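PDB 5GZT: chitinase from Paenibacillus sp. FPU-7, which probably catalyses the random internal hydrolysis of the beta-1,4 linkages between N-acetylglucosamine units in chitin and chitodextrins. Local coordinates for residues 204-209 with 257-262; 674-679 with 754-759; 691-696 with 735-740. One frame throughout, in Å; residues are numbered along the deposited sequence.

Contact 1 (204-209 with 257-262); sequences YGWDNN and VKTAKG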
loop_
_atom_site.group_PDB
_atom_site.type_symbol
_atom_site.label_atom_id
_atom_site.label_comp_id
_atom_site.label_asym_id
_atom_site.label_seq_id
_atom_site.Cartn_x
_atom_site.Cartn_y
_atom_site.Cartn_z
ATOM N N TYR B 204 -0.397 23.729 28.685
ATOM C CA TYR B 204 -0.520 24.567 29.869
ATOM C C TYR B 204 0.896 24.812 30.417
ATOM O O TYR B 204 1.782 23.937 30.336
ATOM C CB TYR B 204 -1.432 23.924 30.915
ATOM C CG TYR B 204 -2.803 23.495 30.390
ATOM C CD1 TYR B 204 -3.576 24.352 29.584
ATOM C CD2 TYR B 204 -3.327 22.233 30.703
ATOM C CE1 TYR B 204 -4.818 23.962 29.112
ATOM C CE2 TYR B 204 -4.564 21.839 30.232
ATOM C CZ TYR B 204 -5.304 22.705 29.440
ATOM O OH TYR B 204 -6.533 22.319 28.980
ATOM N N GLY B 205 1.109 26.024 30.930
ATOM C CA GLY B 205 2.435 26.469 31.351
ATOM C C GLY B 205 3.394 26.611 30.186
ATOM O O GLY B 205 4.568 26.207 30.277
ATOM N N TRP B 206 2.891 27.172 29.085
ATOM C CA TRP B 206 3.716 27.387 27.910
ATOM C C TRP B 206 4.888 28.265 28.337
ATOM O O TRP B 206 4.683 29.433 28.666
ATOM C CB TRP B 206 2.930 28.055 26.751
ATOM C CG TRP B 206 3.804 28.279 25.520
ATOM C CD1 TRP B 206 4.085 29.472 24.899
ATOM C CD2 TRP B 206 4.547 27.277 24.816
ATOM N NE1 TRP B 206 4.947 29.266 23.848
ATOM C CE2 TRP B 206 5.234 27.928 23.767
ATOM C CE3 TRP B 206 4.683 25.885 24.957
ATOM C CZ2 TRP B 206 6.051 27.235 22.866
ATOM C CZ3 TRP B 206 5.497 25.199 24.067
ATOM C CH2 TRP B 206 6.172 25.874 23.030
ATOM N N ASP B 207 6.094 27.693 28.388
ATOM C CA ASP B 207 7.292 28.486 28.662
ATOM C C ASP B 207 8.215 28.425 27.463
ATOM O O ASP B 207 9.438 28.205 27.591
ATOM C CB ASP B 207 7.976 28.036 29.972
ATOM C CG ASP B 207 9.156 28.961 30.422
ATOM O OD1 ASP B 207 9.147 30.183 30.128
ATOM O OD2 ASP B 207 10.101 28.436 31.066
ATOM N N ASN B 208 7.622 28.642 26.285
ATOM C CA ASN B 208 8.397 28.829 25.085
ATOM C C ASN B 208 9.458 27.708 24.917
ATOM O O ASN B 208 10.626 27.958 24.559
ATOM C CB ASN B 208 9.039 30.217 25.156
ATOM C CG ASN B 208 9.471 30.726 23.806
ATOM O OD1 ASN B 208 10.661 30.680 23.474
ATOM N ND2 ASN B 208 8.508 31.197 23.006
ATOM N N ASN B 209 9.049 26.476 25.226
ATOM C CA ASN B 209 9.878 25.308 24.969
ATOM C C ASN B 209 9.019 24.048 25.001
ATOM O O ASN B 209 7.966 23.970 25.696
ATOM C CB ASN B 209 11.043 25.169 25.956
ATOM C CG ASN B 209 10.677 24.333 27.172
ATOM O OD1 ASN B 209 9.689 24.613 27.860
ATOM N ND2 ASN B 209 11.446 23.285 27.423
ATOM N N VAL B 257 5.576 13.943 23.123
ATOM C CA VAL B 257 5.662 15.369 23.374
ATOM C C VAL B 257 5.777 15.641 24.903
ATOM O O VAL B 257 5.224 14.901 25.736
ATOM C CB VAL B 257 4.469 16.118 22.689
ATOM C CG1 VAL B 257 3.121 15.714 23.281
ATOM C CG2 VAL B 257 4.658 17.633 22.705
ATOM N N LYS B 258 6.537 16.684 25.238
ATOM C CA LYS B 258 6.601 17.263 26.588
ATOM C C LYS B 258 7.135 18.710 26.512
ATOM O O LYS B 258 7.975 19.041 25.632
ATOM C CB LYS B 258 7.509 16.436 27.492
ATOM C CG LYS B 258 8.771 16.029 26.773
ATOM C CD LYS B 258 9.916 15.615 27.675
ATOM C CE LYS B 258 11.237 16.112 27.105
ATOM N NZ LYS B 258 12.376 15.321 27.625
ATOM N N THR B 259 6.615 19.534 27.438
ATOM C CA THR B 259 7.062 20.915 27.729
ATOM C C THR B 259 7.954 20.984 28.999
ATOM O O THR B 259 8.115 19.996 29.727
ATOM C CB THR B 259 5.838 21.867 27.936
ATOM O OG1 THR B 259 4.868 21.277 28.831
ATOM C CG2 THR B 259 5.166 22.186 26.602
ATOM N N ALA B 260 8.534 22.155 29.264
ATOM C CA ALA B 260 9.179 22.419 30.567
ATOM C C ALA B 260 9.130 23.903 30.929
ATOM O O ALA B 260 8.574 24.708 30.180
ATOM C CB ALA B 260 10.619 21.910 30.573
ATOM N N LYS B 261 9.656 24.231 32.113
ATOM C CA LYS B 261 10.109 25.590 32.466
ATOM C C LYS B 261 11.407 25.453 33.261
ATOM O O LYS B 261 11.356 25.177 34.464
ATOM C CB LYS B 261 9.083 26.366 33.302
ATOM C CG LYS B 261 7.668 26.400 32.753
ATOM C CD LYS B 261 6.674 25.546 33.528
ATOM C CE LYS B 261 5.634 26.382 34.257
ATOM N NZ LYS B 261 6.213 27.502 35.025
ATOM N N GLY B 262 12.554 25.610 32.584
ATOM C CA GLY B 262 13.891 25.443 33.189
ATOM C C GLY B 262 13.939 24.568 34.435
ATOM O O GLY B 262 13.757 25.072 35.537
#

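Contact 2 (674-679 with 754-759); sequences FILPLT and ASVTIM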
loop_
_atom_site.group_PDB
_atom_site.type_symbol
_atom_site.label_atom_id
_atom_site.label_comp_id
_atom_site.label_asym_id
_atom_site.label_seq_id
_atom_site.Cartn_x
_atom_site.Cartn_y
_atom_site.Cartn_z
ATOM N N PHE B 674 1.788 4.123 -37.908
ATOM C CA PHE B 674 2.604 4.253 -36.688
ATOM C C PHE B 674 1.654 3.968 -35.513
ATOM O O PHE B 674 0.445 4.391 -35.548
ATOM C CB PHE B 674 3.091 5.684 -36.526
ATOM C CG PHE B 674 4.056 6.113 -37.602
ATOM C CD1 PHE B 674 5.265 5.463 -37.759
ATOM C CD2 PHE B 674 3.774 7.177 -38.401
ATOM C CE1 PHE B 674 6.204 5.898 -38.707
ATOM C CE2 PHE B 674 4.687 7.607 -39.334
ATOM C CZ PHE B 674 5.901 6.953 -39.477
ATOM N N ILE B 675 2.146 3.224 -34.540
ATOM C CA ILE B 675 1.387 2.912 -33.363
ATOM C C ILE B 675 2.168 3.271 -32.123
ATOM O O ILE B 675 3.252 2.767 -31.960
ATOM C CB ILE B 675 0.950 1.431 -33.338
ATOM C CG1 ILE B 675 0.033 1.134 -34.536
ATOM C CG2 ILE B 675 0.126 1.143 -32.052
ATOM C CD1 ILE B 675 -0.177 -0.401 -34.696
ATOM N N LEU B 676 1.566 4.093 -31.242
ATOM C CA LEU B 676 2.219 4.556 -30.033
ATOM C C LEU B 676 1.314 4.320 -28.798
ATOM O O LEU B 676 0.374 5.136 -28.535
ATOM C CB LEU B 676 2.543 6.044 -30.130
ATOM C CG LEU B 676 3.467 6.465 -31.298
ATOM C CD1 LEU B 676 2.637 6.791 -32.523
ATOM C CD2 LEU B 676 4.314 7.657 -30.991
ATOM N N PRO B 677 1.610 3.269 -28.062
ATOM C CA PRO B 677 0.964 3.019 -26.758
ATOM C C PRO B 677 1.278 4.130 -25.751
ATOM O O PRO B 677 2.420 4.721 -25.772
ATOM C CB PRO B 677 1.557 1.672 -26.306
ATOM C CG PRO B 677 2.064 1.031 -27.600
ATOM C CD PRO B 677 2.644 2.221 -28.333
ATOM N N LEU B 678 0.303 4.432 -24.905
ATOM C CA LEU B 678 0.551 5.316 -23.818
ATOM C C LEU B 678 1.130 4.531 -22.671
ATOM O O LEU B 678 0.741 3.393 -22.396
ATOM C CB LEU B 678 -0.683 6.086 -23.433
ATOM C CG LEU B 678 -1.051 7.310 -24.269
ATOM C CD1 LEU B 678 -1.301 7.116 -25.773
ATOM C CD2 LEU B 678 -2.291 7.963 -23.656
ATOM N N THR B 679 2.125 5.137 -22.021
ATOM C CA THR B 679 2.740 4.680 -20.830
ATOM C C THR B 679 2.212 5.438 -19.635
ATOM O O THR B 679 2.354 4.971 -18.541
ATOM C CB THR B 679 4.251 4.937 -20.775
ATOM O OG1 THR B 679 4.515 6.297 -21.047
ATOM C CG2 THR B 679 4.915 4.191 -21.850
ATOM N N ALA B 754 6.767 12.551 -29.497
ATOM C CA ALA B 754 7.332 11.205 -29.689
ATOM C C ALA B 754 7.867 11.087 -31.086
ATOM O O ALA B 754 7.156 11.347 -32.009
ATOM C CB ALA B 754 6.223 10.196 -29.556
ATOM N N SER B 755 9.076 10.580 -31.226
ATOM C CA SER B 755 9.702 10.340 -32.506
ATOM C C SER B 755 9.429 8.926 -33.111
ATOM O O SER B 755 9.646 7.905 -32.470
ATOM C CB SER B 755 11.217 10.409 -32.254
ATOM O OG SER B 755 11.949 10.213 -33.478
ATOM N N VAL B 756 8.946 8.910 -34.347
ATOM C CA VAL B 756 8.886 7.719 -35.194
ATOM C C VAL B 756 9.491 8.174 -36.586
ATOM O O VAL B 756 9.937 9.356 -36.718
ATOM C CB VAL B 756 7.471 7.188 -35.334
ATOM C CG1 VAL B 756 7.035 6.659 -33.949
ATOM C CG2 VAL B 756 6.550 8.273 -35.739
ATOM N N THR B 757 9.562 7.245 -37.522
ATOM C CA THR B 757 10.407 7.355 -38.695
ATOM C C THR B 757 9.755 6.927 -39.994
ATOM O O THR B 757 9.217 5.822 -40.086
ATOM C CB THR B 757 11.626 6.571 -38.432
ATOM O OG1 THR B 757 12.205 7.010 -37.197
ATOM C CG2 THR B 757 12.602 6.687 -39.501
ATOM N N ILE B 758 9.883 7.808 -40.998
ATOM C CA ILE B 758 9.831 7.420 -42.398
ATOM C C ILE B 758 11.213 7.078 -42.889
ATOM O O ILE B 758 12.045 7.986 -42.975
ATOM C CB ILE B 758 9.191 8.483 -43.221
ATOM C CG1 ILE B 758 7.735 8.619 -42.833
ATOM C CG2 ILE B 758 9.245 8.144 -44.713
ATOM C CD1 ILE B 758 7.010 9.826 -43.458
ATOM N N MET B 759 11.456 5.795 -43.219
ATOM C CA MET B 759 12.747 5.309 -43.665
ATOM C C MET B 759 12.880 5.458 -45.166
ATOM O O MET B 759 11.901 5.261 -45.946
ATOM C CB MET B 759 12.983 3.871 -43.274
ATOM C CG MET B 759 13.109 3.690 -41.769
ATOM S SD MET B 759 14.805 4.178 -41.161
ATOM C CE MET B 759 15.822 3.283 -42.208
#

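Contact 3 (691-696 with 735-740); sequences DVTVSG and RVVVKA. With FMT (formic acid), chain J.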
loop_
_atom_site.group_PDB
_atom_site.type_symbol
_atom_site.label_atom_id
_atom_site.label_comp_id
_atom_site.label_asym_id
_atom_site.label_seq_id
_atom_site.Cartn_x
_atom_site.Cartn_y
_atom_site.Cartn_z
ATOM N N ASP B 691 -7.027 15.773 -30.760
ATOM C CA ASP B 691 -6.365 15.215 -29.621
ATOM C C ASP B 691 -4.889 14.789 -29.848
ATOM O O ASP B 691 -4.186 14.446 -28.888
ATOM C CB ASP B 691 -7.125 13.970 -29.173
ATOM C CG ASP B 691 -8.561 14.295 -28.663
ATOM O OD1 ASP B 691 -8.747 15.451 -28.225
ATOM O OD2 ASP B 691 -9.382 13.329 -28.720
ATOM N N VAL B 692 -4.446 14.802 -31.092
ATOM C CA VAL B 692 -3.098 14.413 -31.442
ATOM C C VAL B 692 -2.551 15.391 -32.498
ATOM O O VAL B 692 -3.262 15.652 -33.518
ATOM C CB VAL B 692 -3.088 12.990 -32.054
ATOM C CG1 VAL B 692 -1.676 12.577 -32.467
ATOM C CG2 VAL B 692 -3.560 11.952 -31.032
ATOM N N THR B 693 -1.284 15.814 -32.359
ATOM C CA THR B 693 -0.669 16.572 -33.457
ATOM C C THR B 693 0.510 15.806 -34.010
ATOM O O THR B 693 1.330 15.254 -33.242
ATOM C CB THR B 693 -0.173 17.967 -33.022
ATOM O OG1 THR B 693 0.960 17.784 -32.204
ATOM C CG2 THR B 693 -1.200 18.718 -32.214
ATOM N N VAL B 694 0.618 15.741 -35.322
ATOM C CA VAL B 694 1.682 15.003 -35.978
ATOM C C VAL B 694 2.444 16.011 -36.863
ATOM O O VAL B 694 1.830 16.673 -37.663
ATOM C CB VAL B 694 1.111 13.887 -36.872
ATOM C CG1 VAL B 694 2.275 13.084 -37.542
ATOM C CG2 VAL B 694 0.115 12.999 -36.034
ATOM N N SER B 695 3.775 16.071 -36.758
ATOM C CA SER B 695 4.544 16.912 -37.669
ATOM C C SER B 695 5.598 16.026 -38.357
ATOM O O SER B 695 6.053 14.994 -37.799
ATOM C CB SER B 695 5.257 17.991 -36.894
ATOM O OG SER B 695 6.248 17.353 -36.187
ATOM N N GLY B 696 5.930 16.422 -39.577
ATOM C CA GLY B 696 6.993 15.848 -40.333
ATOM C C GLY B 696 6.455 14.991 -41.455
ATOM O O GLY B 696 7.251 14.519 -42.221
ATOM N N ARG B 735 7.013 13.461 -35.551
ATOM C CA ARG B 735 6.869 13.715 -34.140
ATOM C C ARG B 735 5.348 13.745 -33.829
ATOM O O ARG B 735 4.608 14.428 -34.501
ATOM C CB ARG B 735 7.511 15.073 -33.749
ATOM C CG ARG B 735 9.011 15.098 -33.872
ATOM C CD ARG B 735 9.578 14.402 -32.685
ATOM N NE ARG B 735 10.998 14.236 -32.759
ATOM C CZ ARG B 735 11.806 13.961 -31.749
ATOM N NH1 ARG B 735 11.366 13.853 -30.506
ATOM N NH2 ARG B 735 13.102 13.862 -31.967
ATOM N N VAL B 736 4.939 13.064 -32.755
ATOM C CA VAL B 736 3.536 12.855 -32.395
ATOM C C VAL B 736 3.320 13.372 -30.994
ATOM O O VAL B 736 3.938 12.912 -30.062
ATOM C CB VAL B 736 3.157 11.340 -32.426
ATOM C CG1 VAL B 736 1.663 11.158 -32.127
ATOM C CG2 VAL B 736 3.449 10.825 -33.843
ATOM N N VAL B 737 2.477 14.384 -30.836
ATOM C CA VAL B 737 2.189 14.814 -29.486
ATOM C C VAL B 737 0.755 14.340 -29.161
ATOM O O VAL B 737 -0.137 14.568 -29.948
ATOM C CB VAL B 737 2.217 16.350 -29.378
ATOM C CG1 VAL B 737 1.626 16.779 -28.051
ATOM C CG2 VAL B 737 3.678 16.896 -29.590
ATOM N N VAL B 738 0.593 13.698 -28.005
ATOM C CA VAL B 738 -0.699 13.282 -27.506
ATOM C C VAL B 738 -1.193 14.331 -26.534
ATOM O O VAL B 738 -0.599 14.543 -25.458
ATOM C CB VAL B 738 -0.595 11.921 -26.792
ATOM C CG1 VAL B 738 -1.971 11.406 -26.388
ATOM C CG2 VAL B 738 0.007 10.911 -27.714
ATOM N N LYS B 739 -2.254 15.005 -26.922
ATOM C CA LYS B 739 -2.672 16.180 -26.147
ATOM C C LYS B 739 -3.381 15.761 -24.897
ATOM O O LYS B 739 -3.914 14.630 -24.828
ATOM C CB LYS B 739 -3.613 17.057 -26.958
ATOM C CG LYS B 739 -3.071 17.482 -28.273
ATOM C CD LYS B 739 -2.030 18.549 -28.198
ATOM C CE LYS B 739 -2.651 19.929 -27.995
ATOM N NZ LYS B 739 -1.589 20.831 -27.410
ATOM N N ALA B 740 -3.404 16.685 -23.910
ATOM C CA ALA B 740 -4.167 16.534 -22.672
ATOM C C ALA B 740 -5.627 16.145 -22.981
ATOM O O ALA B 740 -6.230 15.371 -22.262
ATOM C CB ALA B 740 -4.112 17.803 -21.815
HETATM C C FMT J . -1.817 17.903 -36.793
HETATM O O1 FMT J . -1.900 16.645 -36.717
HETATM O O2 FMT J . -2.469 18.792 -35.972
HETATM O O HOH W 1 3.718 16.983 -33.396
#

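Contact 1 (204-209 with 257-262)
N209 and A260 make the polar meeting of this contact. As modelled, A260 N donates to N209 OD1 at 3.1 Å, along a bent path with an N-H...O angle of 142°, the nitrogen tilted 25° from the plane of the side-chain carbonyl. OD1 also lies 2.6 Å from A260 O, too near for two acceptors, so the turn of the amide, and with it this bond, is doubtful. Asparagine suits the place because its amide, like a peptide group, has both an acceptor and a donor to offer the strand's backbone, whichever way it is turned. The meeting of N209 and A260 continues a pairing that begins deeper in the fold: 204-209 carries the chain from strand 197-203 of one antiparallel sheet to strand 210-215, which runs antiparallel to strand 251-261, with K258 bonded to T211 through their backbones. V257 and T259 also touch V184 of the first sheet, consistent with two beta sheets packed face against face. Apolar contact centres on T259, whose CG2 meets the edge of the W206 ring at CZ3, 4.0 Å away, the side chains crossing at about a right angle. W206 also stacks edge-to-face with Y226. Burial leaves T259 OG1 with no polar partner in the model. Looser, more exposed contacts join D207 and K261. D207 has CG anti to its backbone N (chi1 -173°), on the side of K261, and OD2 lies 3.2 Å from K261 CB; OD2 and K261 NZ remain 5.6 Å apart, so their charges probably attract only weakly. Glycine fits at G205: its phi is positive, and a CB there would press on K261 CE.

Contact 2 (674-679 with 754-759)
The F674 ring takes V756 on one face: V756 CG2 stands over the centre, 3.7 Å from the ring centroid and only 9° off the ring normal, a CH-pi contact. At the ring's edge and in its plane lies T757 O, 3.3 Å from CE1, and I758 CG1 approaches CZ at the edge from 4.2 Å. This is the core of the immunoglobulin-like domain, a beta sandwich. Strand 674-678 belongs to its three-stranded antiparallel sheet and strand 754-759 to the four-stranded mixed sheet facing it. The strand axes come within 8.8 Å of each other at 162°, nearly antiparallel, a spacing filled by side chains. V717 and V719 of its own sheet and V661 of the other also touch the side chain of F674. A phenylalanine suits the spot because a broad flat ring spans the gap while offering a face to a methyl and an edge to a carbonyl oxygen. An alanine here would probably leave V756 CG2 without the ring beneath it and open a gap between the sheets. On the strand facing F674, the beta-branched V756 divides its work, CG2 going to the ring and CG1 to L676. S755 and T757 point their CB away from strand 674-678, and both hydroxyls are hydrogen-bonded on that other side, T757 OG1 to G1107 O and S755 OG to D733 OD1 of the neighbouring strand and to A1012 N. Farther along, L676 and V756 meet tip to tip, L676 CD2 lying 4.1 Å from V756 CG1. The small A754 suits a place where the packing is tight: its CB sits 3.5 Å from that same L676 CD2, closer than usual for two carbons.

Contact 3 (691-696 with 735-740)
V692 and V736 press together on the inner face of two antiparallel strands, V692 CG1 lying 3.6 Å from V736 CG1 as the side chains cross obliquely. CG1 of V692, anti to its backbone N (chi1 178°), is the branch that reaches V736. Valines suit this face because their branched side chains favour extended backbone and offer methyls to the sheet beyond. The backbones are firmly paired: T693 and V737 form a hydrogen-bonded pair, T693 N to V737 O at 2.9 Å and V737 N to T693 O at 2.8 Å, and S695 and R735 form another. K739 N prolongs the pairing to D691 O, over which K739 also lays its CB and CG.

The outer face is looser and wetter. T693 and V737 point the same way there, T693 OG1 touching V737 CB at 3.4 Å. A water hydrogen-bonds to T693 OG1 at 3.1 Å and donates to R735 O at 2.9 Å. S695 OG touches R735 CB, but the long charged chains lead off to other partners, R735 NE to D733 and K739 NZ to D750, both as salt bridges. Along the far side of strand 692-695, V694 N donates to O1 of a bound formic acid at 3.0 Å with an angle of 158°; this small molecule, probably from the crystallisation liquor, also bonds to Y703 OH.

Within its chain, strand 692-695 is an outermost strand of the four-stranded sheet, next to 732-738, which in turn pairs with 754-759, while V692 and V694 rest against V705 of strand 703-707 in the facing sheet.

Overall arrangement
From the N terminus the chain first closes contact 1, where the loop 204-209 meets the end of strand 251-261; this stands alone, shut long before the others open. Its centre is about 64 Å from that of contact 2 and about 61 Å from that of contact 3. Contact 2 then opens at 674-679 and closes at 754-759, and contact 3 (691-696 with 735-740) is nested inside that loop. Contact 2 joins the two sheets of the immunoglobulin-like domain face to face, whereas contact 3 pairs neighbours within one of them. They meet directly: A754 O probably accepts a hydrogen bond from V736 N, and L676 CD2 packs against V736 CB.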